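Local coordinates for protein TbpB (Actinobacillus pleuropneumoniae, PDB 3HOL) that probably binds host transferrin at the bacterial surface as the lipoprotein component of a transferrin receptor that serves iron acquisition, at residues E50-Y62 with K100-K112. Numbering follows the deposited sequence.
Sequences EVITNGNLDDVPY and KGYVYYKGNSPAK
Lys106 reaches from strand 101-107 into the loop that follows strand 50-52, in a five-stranded antiparallel sheet that fits the handle domain of the N lobe of TbpB. The two strands are not sheet neighbours: strand 29-33 runs between them, and the loop folds back over one face of the sheet. CB of Lys106 points toward that loop, with CG between the backbone N and the carbonyl carbon. CG and CD then slide past Leu57 CD2 in the direction opposite to the leucine, CD coming closer to Asn56 O, and a bend at chi3 (73°) turns CE and NZ toward the carbonyls. CE lies 4.1 Å from Ile52 CG2 but 3.3 Å from Asp59 O, and NZ donates to three backbone carbonyls: Asn54 O at 3.0 Å, Asn56 O at 2.9 Å and Asp59 O at 2.7 Å. Asp59 O receives it in the carbonyl plane, the other two from above theirs. A lysine suits this place because its stem is long enough to pass Leu57 and Ile52 and bring three N-H groups among the carbonyls. The side-chain oxygens of Asn54 and Asn56 each accept from the backbone N two residues on, forming Asx turns, and Asn56 O takes Asp59 N and Lys106 NZ on opposite faces of its plane. Farther along, Pro61 lays CD over the centre of the Tyr104 ring, 3.6 Å from its centroid, a CH-pi contact that suits proline, whose CD hydrogens are somewhat polarised by the ring nitrogen, while Val60 CG1 meets Tyr104 CE2 obliquely. Tyrosine at 62 offers Tyr102 a face for an offset stack, planes 11° apart, and a hydroxyl that donates to the syn lone pair of Glu50 OE1. At the far end Asn108 supplies an amide N-H, ND2 reaching Gly55 O at 2.9 Å in a nearly straight bond (166°) with the oxygen close to the amide plane.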
loop_
_atom_site.group_PDB
_atom_site.type_symbol
_atom_site.label_atom_id
_atom_site.label_comp_id
_atom_site.label_asym_id
_atom_site.label_seq_id
_atom_site.Cartn_x
_atom_site.Cartn_y
_atom_site.Cartn_z
ATOM N N GLU A 50 -10.527 -14.184 -0.682
ATOM C CA GLU A 50 -11.139 -13.007 -0.077
ATOM C C GLU A 50 -10.075 -12.049 0.377
ATOM O O GLU A 50 -9.020 -12.463 0.916
ATOM C CB GLU A 50 -11.926 -13.385 1.168
ATOM C CG GLU A 50 -12.965 -14.452 1.009
ATOM C CD GLU A 50 -13.744 -14.653 2.310
ATOM O OE1 GLU A 50 -13.140 -14.548 3.405
ATOM O OE2 GLU A 50 -14.973 -14.884 2.233
ATOM N N VAL A 51 -10.332 -10.766 0.178
ATOM C CA VAL A 51 -9.397 -9.736 0.632
ATOM C C VAL A 51 -9.426 -9.607 2.153
ATOM O O VAL A 51 -10.458 -9.716 2.769
ATOM C CB VAL A 51 -9.647 -8.344 -0.072
ATOM C CG1 VAL A 51 -11.093 -7.954 -0.068
ATOM C CG2 VAL A 51 -8.871 -7.247 0.597
ATOM N N ILE A 52 -8.270 -9.374 2.756
ATOM C CA ILE A 52 -8.203 -8.990 4.154
ATOM C C ILE A 52 -7.950 -7.474 4.280
ATOM O O ILE A 52 -7.018 -6.945 3.643
ATOM C CB ILE A 52 -7.047 -9.743 4.863
ATOM C CG1 ILE A 52 -7.348 -11.242 4.883
ATOM C CG2 ILE A 52 -6.884 -9.243 6.295
ATOM C CD1 ILE A 52 -6.257 -12.137 5.530
ATOM N N THR A 53 -8.744 -6.813 5.125
ATOM C CA THR A 53 -8.650 -5.350 5.382
ATOM C C THR A 53 -8.124 -4.998 6.783
ATOM O O THR A 53 -7.893 -3.831 7.093
ATOM C CB THR A 53 -10.037 -4.668 5.168
ATOM O OG1 THR A 53 -10.994 -5.197 6.093
ATOM C CG2 THR A 53 -10.541 -4.918 3.773
ATOM N N ASN A 54 -7.933 -6.015 7.618
ATOM C CA ASN A 54 -7.455 -5.910 8.999
ATOM C C ASN A 54 -5.959 -6.301 8.967
ATOM O O ASN A 54 -5.647 -7.466 8.679
ATOM C CB ASN A 54 -8.281 -6.901 9.869
ATOM C CG ASN A 54 -7.816 -6.981 11.303
ATOM O OD1 ASN A 54 -6.921 -6.261 11.710
ATOM N ND2 ASN A 54 -8.439 -7.866 12.093
ATOM N N GLY A 55 -5.064 -5.341 9.237
ATOM C CA GLY A 55 -3.613 -5.593 9.349
ATOM C C GLY A 55 -3.097 -6.029 10.716
ATOM O O GLY A 55 -1.881 -6.151 10.898
ATOM N N ASN A 56 -3.999 -6.287 11.677
ATOM C CA ASN A 56 -3.564 -6.664 13.030
ATOM C C ASN A 56 -3.122 -8.109 12.999
ATOM O O ASN A 56 -3.926 -8.994 12.706
ATOM C CB ASN A 56 -4.707 -6.441 14.070
ATOM C CG ASN A 56 -4.346 -6.914 15.516
ATOM O OD1 ASN A 56 -3.290 -7.513 15.785
ATOM N ND2 ASN A 56 -5.248 -6.606 16.457
ATOM N N LEU A 57 -1.855 -8.340 13.331
ATOM C CA LEU A 57 -1.262 -9.675 13.271
ATOM C C LEU A 57 -1.786 -10.657 14.318
ATOM O O LEU A 57 -1.638 -11.869 14.162
ATOM C CB LEU A 57 0.263 -9.595 13.337
ATOM C CG LEU A 57 0.887 -8.650 12.273
ATOM C CD1 LEU A 57 2.395 -8.787 12.376
ATOM C CD2 LEU A 57 0.415 -8.964 10.801
ATOM N N ASP A 58 -2.408 -10.136 15.363
ATOM C CA ASP A 58 -2.953 -10.981 16.403
ATOM C C ASP A 58 -4.310 -11.518 16.053
ATOM O O ASP A 58 -4.766 -12.465 16.684
ATOM C CB ASP A 58 -2.995 -10.207 17.719
ATOM C CG ASP A 58 -1.622 -10.058 18.302
ATOM O OD1 ASP A 58 -0.891 -11.063 18.331
ATOM O OD2 ASP A 58 -1.247 -8.944 18.683
ATOM N N ASP A 59 -4.975 -10.906 15.079
ATOM C CA ASP A 59 -6.238 -11.463 14.606
ATOM C C ASP A 59 -6.049 -12.381 13.385
ATOM O O ASP A 59 -5.731 -11.905 12.281
ATOM C CB ASP A 59 -7.195 -10.346 14.223
ATOM C CG ASP A 59 -7.523 -9.420 15.386
ATOM O OD1 ASP A 59 -7.450 -9.830 16.572
ATOM O OD2 ASP A 59 -7.880 -8.268 15.094
ATOM N N VAL A 60 -6.283 -13.669 13.567
ATOM C CA VAL A 60 -6.213 -14.613 12.478
ATOM C C VAL A 60 -7.590 -14.672 11.786
ATOM O O VAL A 60 -8.614 -14.649 12.477
ATOM C CB VAL A 60 -5.767 -15.970 13.021
ATOM C CG1 VAL A 60 -5.553 -16.945 11.937
ATOM C CG2 VAL A 60 -4.416 -15.795 13.755
ATOM N N PRO A 61 -7.626 -14.721 10.427
ATOM C CA PRO A 61 -8.923 -14.822 9.771
ATOM C C PRO A 61 -9.758 -16.006 10.305
ATOM O O PRO A 61 -9.221 -17.085 10.524
ATOM C CB PRO A 61 -8.561 -15.065 8.304
ATOM C CG PRO A 61 -7.209 -14.543 8.115
ATOM C CD PRO A 61 -6.512 -14.599 9.456
ATOM N N TYR A 62 -11.056 -15.802 10.518
ATOM C CA TYR A 62 -11.976 -16.888 10.910
ATOM C C TYR A 62 -11.679 -17.553 12.249
ATOM O O TYR A 62 -12.132 -18.670 12.531
ATOM C CB TYR A 62 -12.082 -17.931 9.771
ATOM C CG TYR A 62 -12.744 -17.297 8.563
ATOM C CD1 TYR A 62 -14.108 -17.014 8.581
ATOM C CD2 TYR A 62 -12.000 -16.932 7.438
ATOM C CE1 TYR A 62 -14.737 -16.402 7.488
ATOM C CE2 TYR A 62 -12.604 -16.318 6.328
ATOM C CZ TYR A 62 -13.986 -16.057 6.373
ATOM O OH TYR A 62 -14.616 -15.455 5.310
ATOM N N LYS A 100 -13.044 -27.500 6.796
ATOM C CA LYS A 100 -11.646 -27.823 7.146
ATOM C C LYS A 100 -10.812 -26.604 7.681
ATOM O O LYS A 100 -9.959 -26.760 8.580
ATOM C CB LYS A 100 -10.954 -28.511 5.956
ATOM C CG LYS A 100 -9.452 -28.733 6.099
ATOM C CD LYS A 100 -9.070 -29.763 7.214
ATOM C CE LYS A 100 -7.581 -30.024 7.169
ATOM N NZ LYS A 100 -7.199 -31.056 8.164
ATOM N N GLY A 101 -11.045 -25.412 7.117
ATOM C CA GLY A 101 -10.348 -24.199 7.548
ATOM C C GLY A 101 -9.892 -23.305 6.400
ATOM O O GLY A 101 -10.496 -23.294 5.297
ATOM N N TYR A 102 -8.819 -22.552 6.665
ATOM C CA TYR A 102 -8.398 -21.457 5.807
ATOM C C TYR A 102 -6.885 -21.317 5.781
ATOM O O TYR A 102 -6.200 -21.698 6.744
ATOM C CB TYR A 102 -8.997 -20.119 6.292
ATOM C CG TYR A 102 -10.504 -20.132 6.386
ATOM C CD1 TYR A 102 -11.271 -19.698 5.312
ATOM C CD2 TYR A 102 -11.162 -20.603 7.543
ATOM C CE1 TYR A 102 -12.649 -19.719 5.371
ATOM C CE2 TYR A 102 -12.565 -20.641 7.598
ATOM C CZ TYR A 102 -13.280 -20.185 6.509
ATOM O OH TYR A 102 -14.661 -20.217 6.511
ATOM N N VAL A 103 -6.393 -20.750 4.680
ATOM C CA VAL A 103 -4.952 -20.422 4.497
ATOM C C VAL A 103 -4.913 -18.928 4.133
ATOM O O VAL A 103 -5.755 -18.446 3.325
ATOM C CB VAL A 103 -4.314 -21.319 3.406
ATOM C CG1 VAL A 103 -2.801 -20.969 3.167
ATOM C CG2 VAL A 103 -4.459 -22.847 3.801
ATOM N N TYR A 104 -3.965 -18.187 4.713
ATOM C CA TYR A 104 -3.944 -16.719 4.546
ATOM C C TYR A 104 -2.537 -16.108 4.639
ATOM O O TYR A 104 -1.574 -16.738 5.137
ATOM C CB TYR A 104 -4.825 -16.089 5.630
ATOM C CG TYR A 104 -4.172 -16.166 6.993
ATOM C CD1 TYR A 104 -3.428 -15.079 7.493
ATOM C CD2 TYR A 104 -4.228 -17.332 7.747
ATOM C CE1 TYR A 104 -2.772 -15.165 8.709
ATOM C CE2 TYR A 104 -3.601 -17.414 8.971
ATOM C CZ TYR A 104 -2.852 -16.328 9.429
ATOM O OH TYR A 104 -2.210 -16.387 10.640
ATOM N N TYR A 105 -2.399 -14.891 4.135
ATOM C CA TYR A 105 -1.318 -14.003 4.620
ATOM C C TYR A 105 -1.906 -12.651 4.883
ATOM O O TYR A 105 -2.916 -12.274 4.258
ATOM C CB TYR A 105 -0.181 -13.865 3.606
ATOM C CG TYR A 105 -0.413 -12.847 2.470
ATOM C CD1 TYR A 105 0.030 -11.511 2.582
ATOM C CD2 TYR A 105 -1.002 -13.248 1.266
ATOM C CE1 TYR A 105 -0.181 -10.569 1.537
ATOM C CE2 TYR A 105 -1.183 -12.329 0.187
ATOM C CZ TYR A 105 -0.745 -10.990 0.349
ATOM O OH TYR A 105 -0.927 -10.087 -0.652
ATOM N N LYS A 106 -1.233 -11.878 5.745
ATOM C CA LYS A 106 -1.558 -10.475 5.885
ATOM C C LYS A 106 -0.349 -9.692 6.377
ATOM O O LYS A 106 0.658 -10.280 6.827
ATOM C CB LYS A 106 -2.715 -10.296 6.874
ATOM C CG LYS A 106 -2.359 -10.860 8.290
ATOM C CD LYS A 106 -3.215 -10.251 9.402
ATOM C CE LYS A 106 -4.615 -10.739 9.397
ATOM N NZ LYS A 106 -5.462 -9.946 10.380
ATOM N N GLY A 107 -0.451 -8.376 6.258
ATOM C CA GLY A 107 0.575 -7.446 6.752
ATOM C C GLY A 107 -0.002 -6.091 7.100
ATOM O O GLY A 107 -1.115 -5.742 6.678
ATOM N N ASN A 108 0.760 -5.293 7.851
ATOM C CA ASN A 108 0.385 -3.904 8.047
ATOM C C ASN A 108 1.586 -3.024 7.738
ATOM O O ASN A 108 2.707 -3.528 7.601
ATOM C CB ASN A 108 -0.079 -3.655 9.497
ATOM C CG ASN A 108 0.986 -4.009 10.515
ATOM O OD1 ASN A 108 2.006 -3.346 10.608
ATOM N ND2 ASN A 108 0.746 -5.079 11.286
ATOM N N SER A 109 1.349 -1.727 7.632
ATOM C CA SER A 109 2.409 -0.752 7.302
ATOM C C SER A 109 3.107 -1.023 5.949
ATOM O O SER A 109 4.333 -1.179 5.908
ATOM C CB SER A 109 3.418 -0.672 8.463
ATOM O OG SER A 109 4.409 0.287 8.142
ATOM N N PRO A 110 2.340 -1.082 4.831
ATOM C CA PRO A 110 2.951 -1.275 3.507
ATOM C C PRO A 110 4.111 -0.277 3.288
ATOM O O PRO A 110 3.930 0.905 3.546
ATOM C CB PRO A 110 1.802 -0.944 2.531
ATOM C CG PRO A 110 0.519 -1.208 3.352
ATOM C CD PRO A 110 0.886 -0.807 4.753
ATOM N N ALA A 111 5.270 -0.756 2.840
ATOM C CA ALA A 111 6.525 0.040 2.880
ATOM C C ALA A 111 6.433 1.355 2.126
ATOM O O ALA A 111 5.949 1.383 1.003
ATOM C CB ALA A 111 7.715 -0.806 2.312
ATOM N N LYS A 112 6.914 2.443 2.713
ATOM C CA LYS A 112 6.956 3.726 1.972
ATOM C C LYS A 112 8.382 4.101 1.576
ATOM O O LYS A 112 8.594 5.046 0.810
ATOM C CB LYS A 112 6.333 4.859 2.804
ATOM C CG LYS A 112 4.761 4.759 2.837
ATOM C CD LYS A 112 4.132 6.039 3.361
ATOM C CE LYS A 112 2.588 5.924 3.365
ATOM N NZ LYS A 112 2.085 5.323 4.640
#